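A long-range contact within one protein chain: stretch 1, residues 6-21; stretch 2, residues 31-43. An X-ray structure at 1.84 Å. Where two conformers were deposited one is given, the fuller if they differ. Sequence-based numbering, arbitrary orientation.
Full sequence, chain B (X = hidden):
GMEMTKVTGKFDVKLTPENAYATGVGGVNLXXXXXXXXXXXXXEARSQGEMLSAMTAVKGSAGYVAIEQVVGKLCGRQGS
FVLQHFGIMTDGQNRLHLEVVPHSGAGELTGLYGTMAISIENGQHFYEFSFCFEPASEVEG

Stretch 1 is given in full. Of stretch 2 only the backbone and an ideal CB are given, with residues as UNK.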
# COMPACT_ATOMS: atom_id res chain seq x y z
N LYS B 6 -8.00 21.70 -7.93
CA LYS B 6 -6.61 21.31 -7.61
C LYS B 6 -5.98 22.39 -6.77
O LYS B 6 -5.91 23.55 -7.20
CB LYS B 6 -5.80 21.10 -8.89
CG LYS B 6 -4.31 20.76 -8.60
CD LYS B 6 -3.66 20.07 -9.80
CE LYS B 6 -2.17 20.32 -9.86
NZ LYS B 6 -1.84 21.55 -10.65
N VAL B 7 -5.58 22.01 -5.56
CA VAL B 7 -4.97 22.89 -4.60
C VAL B 7 -3.57 22.38 -4.32
O VAL B 7 -3.34 21.19 -4.35
CB VAL B 7 -5.75 22.99 -3.27
CG1 VAL B 7 -7.14 23.63 -3.48
CG2 VAL B 7 -5.90 21.64 -2.58
N THR B 8 -2.67 23.31 -4.06
CA THR B 8 -1.25 23.02 -3.82
C THR B 8 -0.79 23.70 -2.53
O THR B 8 -1.25 24.79 -2.16
CB THR B 8 -0.35 23.51 -4.97
OG1 THR B 8 -0.78 22.91 -6.19
CG2 THR B 8 1.16 23.09 -4.73
N GLY B 9 0.14 23.06 -1.84
CA GLY B 9 0.59 23.56 -0.55
C GLY B 9 1.71 22.74 0.03
O GLY B 9 2.05 21.70 -0.53
N LYS B 10 2.28 23.21 1.14
CA LYS B 10 3.41 22.55 1.79
C LYS B 10 2.92 21.45 2.71
O LYS B 10 1.82 21.50 3.22
CB LYS B 10 4.20 23.58 2.60
CG LYS B 10 4.71 24.72 1.74
CD LYS B 10 5.64 25.67 2.50
CE LYS B 10 6.33 26.58 1.47
NZ LYS B 10 7.26 27.59 2.08
N PHE B 11 3.73 20.42 2.91
CA PHE B 11 3.55 19.55 4.06
C PHE B 11 4.90 19.11 4.63
O PHE B 11 5.89 19.09 3.93
CB PHE B 11 2.66 18.35 3.74
CG PHE B 11 3.29 17.34 2.85
CD1 PHE B 11 3.22 17.47 1.47
CD2 PHE B 11 3.93 16.24 3.38
CE1 PHE B 11 3.78 16.50 0.66
CE2 PHE B 11 4.53 15.27 2.57
CZ PHE B 11 4.45 15.39 1.21
N ASP B 12 4.92 18.78 5.92
CA ASP B 12 6.10 18.18 6.56
C ASP B 12 5.69 16.82 7.07
O ASP B 12 4.56 16.62 7.40
CB ASP B 12 6.55 19.08 7.73
CG ASP B 12 6.88 20.48 7.26
OD1 ASP B 12 7.33 20.65 6.08
OD2 ASP B 12 6.66 21.41 8.06
N VAL B 13 6.61 15.88 7.08
CA VAL B 13 6.34 14.55 7.60
C VAL B 13 7.46 14.13 8.54
O VAL B 13 8.61 14.46 8.32
CB VAL B 13 6.18 13.51 6.47
CG1 VAL B 13 7.38 13.49 5.59
CG2 VAL B 13 5.89 12.13 7.06
N LYS B 14 7.07 13.45 9.63
CA LYS B 14 7.99 12.78 10.54
C LYS B 14 7.76 11.29 10.48
O LYS B 14 6.64 10.83 10.72
CB LYS B 14 7.75 13.24 11.96
CG LYS B 14 8.76 12.70 12.98
CD LYS B 14 8.18 12.84 14.40
CE LYS B 14 9.17 12.42 15.48
NZ LYS B 14 8.64 12.68 16.85
N LEU B 15 8.83 10.53 10.21
CA LEU B 15 8.78 9.08 10.11
C LEU B 15 9.49 8.50 11.30
O LEU B 15 10.67 8.79 11.51
CB LEU B 15 9.48 8.62 8.84
CG LEU B 15 8.94 9.10 7.49
CD1 LEU B 15 9.80 8.52 6.39
CD2 LEU B 15 7.53 8.66 7.31
N THR B 16 8.76 7.74 12.12
CA THR B 16 9.33 7.09 13.29
C THR B 16 9.45 5.59 13.06
O THR B 16 8.43 4.92 12.87
CB THR B 16 8.46 7.31 14.48
OG1 THR B 16 8.30 8.73 14.66
CG2 THR B 16 9.07 6.66 15.72
N PRO B 17 10.69 5.05 13.09
CA PRO B 17 10.86 3.65 12.83
C PRO B 17 10.12 2.79 13.83
O PRO B 17 10.06 3.11 15.03
CB PRO B 17 12.38 3.46 12.93
CG PRO B 17 12.93 4.77 12.61
CD PRO B 17 12.00 5.69 13.30
N GLU B 18 9.55 1.71 13.32
CA GLU B 18 8.91 0.70 14.14
C GLU B 18 9.44 -0.68 13.71
O GLU B 18 10.10 -0.82 12.67
CB GLU B 18 7.38 0.74 13.99
CG GLU B 18 6.76 2.07 14.30
CD GLU B 18 5.26 2.13 13.92
OE1 GLU B 18 4.90 1.87 12.74
OE2 GLU B 18 4.43 2.41 14.80
N ASN B 19 9.10 -1.70 14.48
CA ASN B 19 9.58 -3.05 14.19
C ASN B 19 8.71 -3.74 13.13
O ASN B 19 7.53 -3.98 13.36
CB ASN B 19 9.62 -3.86 15.49
CG ASN B 19 10.34 -5.19 15.32
OD1 ASN B 19 9.71 -6.25 15.34
ND2 ASN B 19 11.65 -5.13 15.10
N ALA B 20 9.30 -4.05 11.98
CA ALA B 20 8.60 -4.82 10.96
C ALA B 20 8.48 -6.28 11.36
O ALA B 20 9.45 -6.89 11.84
CB ALA B 20 9.32 -4.70 9.64
N TYR B 21 7.31 -6.86 11.14
CA TYR B 21 7.06 -8.26 11.38
C TYR B 21 7.94 -9.20 10.60
O TYR B 21 8.46 -10.18 11.14
CB TYR B 21 5.59 -8.57 11.08
CG TYR B 21 5.18 -9.99 11.34
CD1 TYR B 21 5.09 -10.48 12.63
CD2 TYR B 21 4.87 -10.84 10.28
CE1 TYR B 21 4.70 -11.79 12.87
CE2 TYR B 21 4.45 -12.15 10.51
CZ TYR B 21 4.36 -12.61 11.81
OH TYR B 21 3.96 -13.91 12.06
N UNK B 31 10.65 -2.36 6.09
CA UNK B 31 10.46 -1.39 7.17
C UNK B 31 9.01 -1.18 7.48
O UNK B 31 8.12 -1.48 6.67
CB UNK B 31 11.10 -0.05 6.81
N UNK B 32 8.77 -0.74 8.71
CA UNK B 32 7.50 -0.22 9.13
C UNK B 32 7.81 1.08 9.84
O UNK B 32 8.71 1.13 10.65
CB UNK B 32 6.73 -1.20 10.02
N UNK B 33 7.00 2.09 9.57
CA UNK B 33 7.18 3.36 10.22
C UNK B 33 5.87 3.99 10.59
O UNK B 33 4.82 3.72 10.00
CB UNK B 33 7.98 4.31 9.32
N UNK B 34 5.93 4.79 11.64
CA UNK B 34 4.79 5.59 12.04
C UNK B 34 4.93 6.89 11.30
O UNK B 34 6.03 7.43 11.16
CB UNK B 34 4.72 5.79 13.55
N UNK B 35 3.79 7.41 10.85
CA UNK B 35 3.79 8.64 10.08
C UNK B 35 3.04 9.70 10.85
O UNK B 35 1.91 9.46 11.27
CB UNK B 35 3.17 8.43 8.70
N UNK B 36 3.63 10.88 10.96
CA UNK B 36 2.96 12.06 11.52
C UNK B 36 3.20 13.20 10.53
O UNK B 36 4.33 13.56 10.28
CB UNK B 36 3.48 12.41 12.92
N UNK B 37 2.13 13.74 9.95
CA UNK B 37 2.25 14.79 8.94
C UNK B 37 1.43 16.01 9.30
O UNK B 37 0.43 15.92 10.04
CB UNK B 37 1.82 14.26 7.57
N UNK B 38 1.89 17.15 8.80
CA UNK B 38 1.16 18.40 8.84
C UNK B 38 1.08 18.97 7.43
O UNK B 38 2.07 19.10 6.77
CB UNK B 38 1.82 19.39 9.80
N UNK B 39 -0.15 19.31 7.03
CA UNK B 39 -0.43 19.97 5.76
C UNK B 39 -0.76 21.43 6.03
O UNK B 39 -1.42 21.73 7.02
CB UNK B 39 -1.58 19.28 5.02
N UNK B 40 -0.34 22.31 5.13
CA UNK B 40 -0.50 23.76 5.27
C UNK B 40 -1.19 24.28 4.04
O UNK B 40 -1.06 23.70 2.95
CB UNK B 40 0.84 24.46 5.48
N UNK B 41 -1.91 25.38 4.20
CA UNK B 41 -2.54 26.02 3.06
C UNK B 41 -4.00 25.60 2.91
O UNK B 41 -4.76 25.53 3.89
CB UNK B 41 -1.77 25.69 1.78
N UNK B 42 -4.37 25.32 1.68
CA UNK B 42 -5.76 24.99 1.36
C UNK B 42 -6.20 23.70 2.04
O UNK B 42 -7.38 23.53 2.36
CB UNK B 42 -5.94 24.87 -0.15
N UNK B 43 -5.27 22.77 2.21
CA UNK B 43 -5.44 21.63 3.10
C UNK B 43 -4.62 21.95 4.33
O UNK B 43 -3.37 21.92 4.30
CB UNK B 43 -5.01 20.31 2.45

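The two backbones run antiparallel at 143°, and CA-CA distances fix the register: 4.3 Å for Phe11 CA to CA of position 39 and for Val13 CA to CA of position 37. Side chains along the second strand therefore alternate between the face of Phe11, Val13, Leu15 and Pro17 and the face of Asp12, Lys14, Thr16 and Glu18.

At position 31 the CB vector points away and meets nothing of stretch 1 within 5.5 Å, so this contact leaves the choice open. It is Gly31.

Position 32 shares the Glu18 face; its ideal CB lies 4.3 Å from Glu18 O. A carboxylate and the carbonyl of Asn19 are both on offer, which favours a long cationic donor, although a polar amide could also serve. Arg32 takes the site. Its NE and NH2 both donate to Asn19 O, at 3.1 and 2.8 Å, and Glu18 CB covers one guanidinium face. The salt bridge from Glu18 OE1 to Arg32 NH1, 3.1 Å, is one of charge alone, since the oxygen lies well out of the guanidinium plane.

Position 33 turns to the other face, its ideal CB 4.6 Å from both Leu15 CB and Pro17 CA. A flexible or branched apolar chain would suit. The residue is Met33, modelled as selenomethionine: CE reaches Leu15 CD1 at 3.3 Å, and SE lies 4.2 Å from Pro17 CG.

At position 34 the ideal CB is already 3.6 Å from Glu18 OE2, and Thr16 is the cross-strand partner. A small residue, such as alanine or serine, fits most easily. Ala34 keeps its CB 3.7 Å from Glu18 OE2, while its backbone pairs with Thr16 in both directions (Ala34 N to Thr16 O 2.8 Å, Thr16 N to Ala34 O 2.9 Å).

Position 35 has Leu15 CD2 4.6 Å and Val13 CG2 4.9 Å from its ideal CB, an apolar setting open to leucine, isoleucine or valine. It is Leu35, whose end comes nearer to stretch 1 than its CB direction suggests.

Position 36 lies beside Lys14, whose amine leads away, so polar residues of several kinds would do. Asp36 OD2 lies 2.8 Å from the O of water 2, which is also 2.6 Å from Thr16 OG1.

Position 37 faces Val13 and the Phe11 ring. Any chain with a long aliphatic portion would pack; Lys37 supplies one, with CG 3.6 Å from Val13 CG2 and CD 4.1 Å from Phe11 CD2.

The ideal CB of position 38 is 4.6 Å from Asp12 O, with no closer atom of stretch 1, so many side chains would fit; Thr38 pairs with Asp12 through the backbone (Asp12 N to Thr38 O 3.0 Å, Thr38 N to Asp12 O 3.1 Å).

Position 39, with its ideal CB 4.5 Å from Phe11 CB, invites a large apolar or aromatic group. Phe39 CD2 meets Phe11 CB at 3.7 Å, the rings oblique at 33°.

Position 40 points toward Lys10 and could hold many residues. Tyr40 sets CE2 3.6 Å from Asp12 OD2, at its ring edge.

Position 41 has phi/psi of 96/-136°, which calls for glycine: Gly41.

At position 42 CB points toward stretch 1 and its ideal CB is 3.6 Å from Val7 CB, so aliphatic carbons suit the base of the chain while its end may be polar. Glu42 meets Val7 CB with its own CB, at 3.6 Å, and its end leads away.

Position 43 points sideways; Leu43 makes no contact.

Stretch 2, residues 31-43: GRMALDKTFYGEL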
# COMPACT_ATOMS: atom_id res chain seq x y z
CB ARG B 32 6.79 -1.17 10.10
CG ARG B 32 5.43 -0.62 10.53
CD ARG B 32 4.60 -1.65 11.18
NE ARG B 32 5.24 -2.21 12.37
CZ ARG B 32 4.94 -1.86 13.62
NH1 ARG B 32 4.03 -0.93 13.86
NH2 ARG B 32 5.56 -2.45 14.64
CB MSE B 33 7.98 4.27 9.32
CG MSE B 33 9.39 3.77 9.18
SE MSE B 33 10.62 5.19 9.16
CE MSE B 33 10.58 5.50 7.35
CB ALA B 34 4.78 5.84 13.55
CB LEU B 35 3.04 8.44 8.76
CG LEU B 35 3.48 7.48 7.66
CD1 LEU B 35 2.56 7.71 6.46
CD2 LEU B 35 4.94 7.71 7.32
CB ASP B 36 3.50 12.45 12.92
CG ASP B 36 3.05 11.47 14.00
OD1 ASP B 36 1.91 11.54 14.46
OD2 ASP B 36 3.84 10.58 14.37
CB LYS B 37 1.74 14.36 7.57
CG LYS B 37 2.43 13.22 6.92
CD LYS B 37 2.00 13.24 5.41
CE LYS B 37 2.35 11.93 4.75
NZ LYS B 37 1.71 11.82 3.40
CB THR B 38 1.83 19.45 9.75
OG1 THR B 38 2.02 18.88 11.05
CG2 THR B 38 0.94 20.73 9.84
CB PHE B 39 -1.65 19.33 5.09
CG PHE B 39 -1.42 17.91 4.68
CD1 PHE B 39 -1.66 16.87 5.57
CD2 PHE B 39 -0.99 17.61 3.40
CE1 PHE B 39 -1.45 15.54 5.18
CE2 PHE B 39 -0.79 16.30 3.01
CZ PHE B 39 -1.03 15.25 3.90
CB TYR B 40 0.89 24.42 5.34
CG TYR B 40 1.68 24.03 6.57
CD1 TYR B 40 1.44 24.65 7.79
CD2 TYR B 40 2.64 23.03 6.52
CE1 TYR B 40 2.16 24.29 8.93
CE2 TYR B 40 3.35 22.65 7.64
CZ TYR B 40 3.11 23.29 8.84
OH TYR B 40 3.80 22.91 9.97
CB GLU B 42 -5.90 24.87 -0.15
CG GLU B 42 -5.74 26.16 -0.85
CD GLU B 42 -6.99 27.02 -0.84
OE1 GLU B 42 -7.94 26.72 -0.10
OE2 GLU B 42 -6.99 28.03 -1.58
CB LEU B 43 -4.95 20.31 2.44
CG LEU B 43 -5.07 19.04 3.30
CD1 LEU B 43 -6.53 18.83 3.77
CD2 LEU B 43 -4.54 17.81 2.51
O HOH W 1 -2.30 26.05 -0.21
O HOH W 2 6.26 9.69 13.32
O HOH W 3 11.15 -0.71 10.40
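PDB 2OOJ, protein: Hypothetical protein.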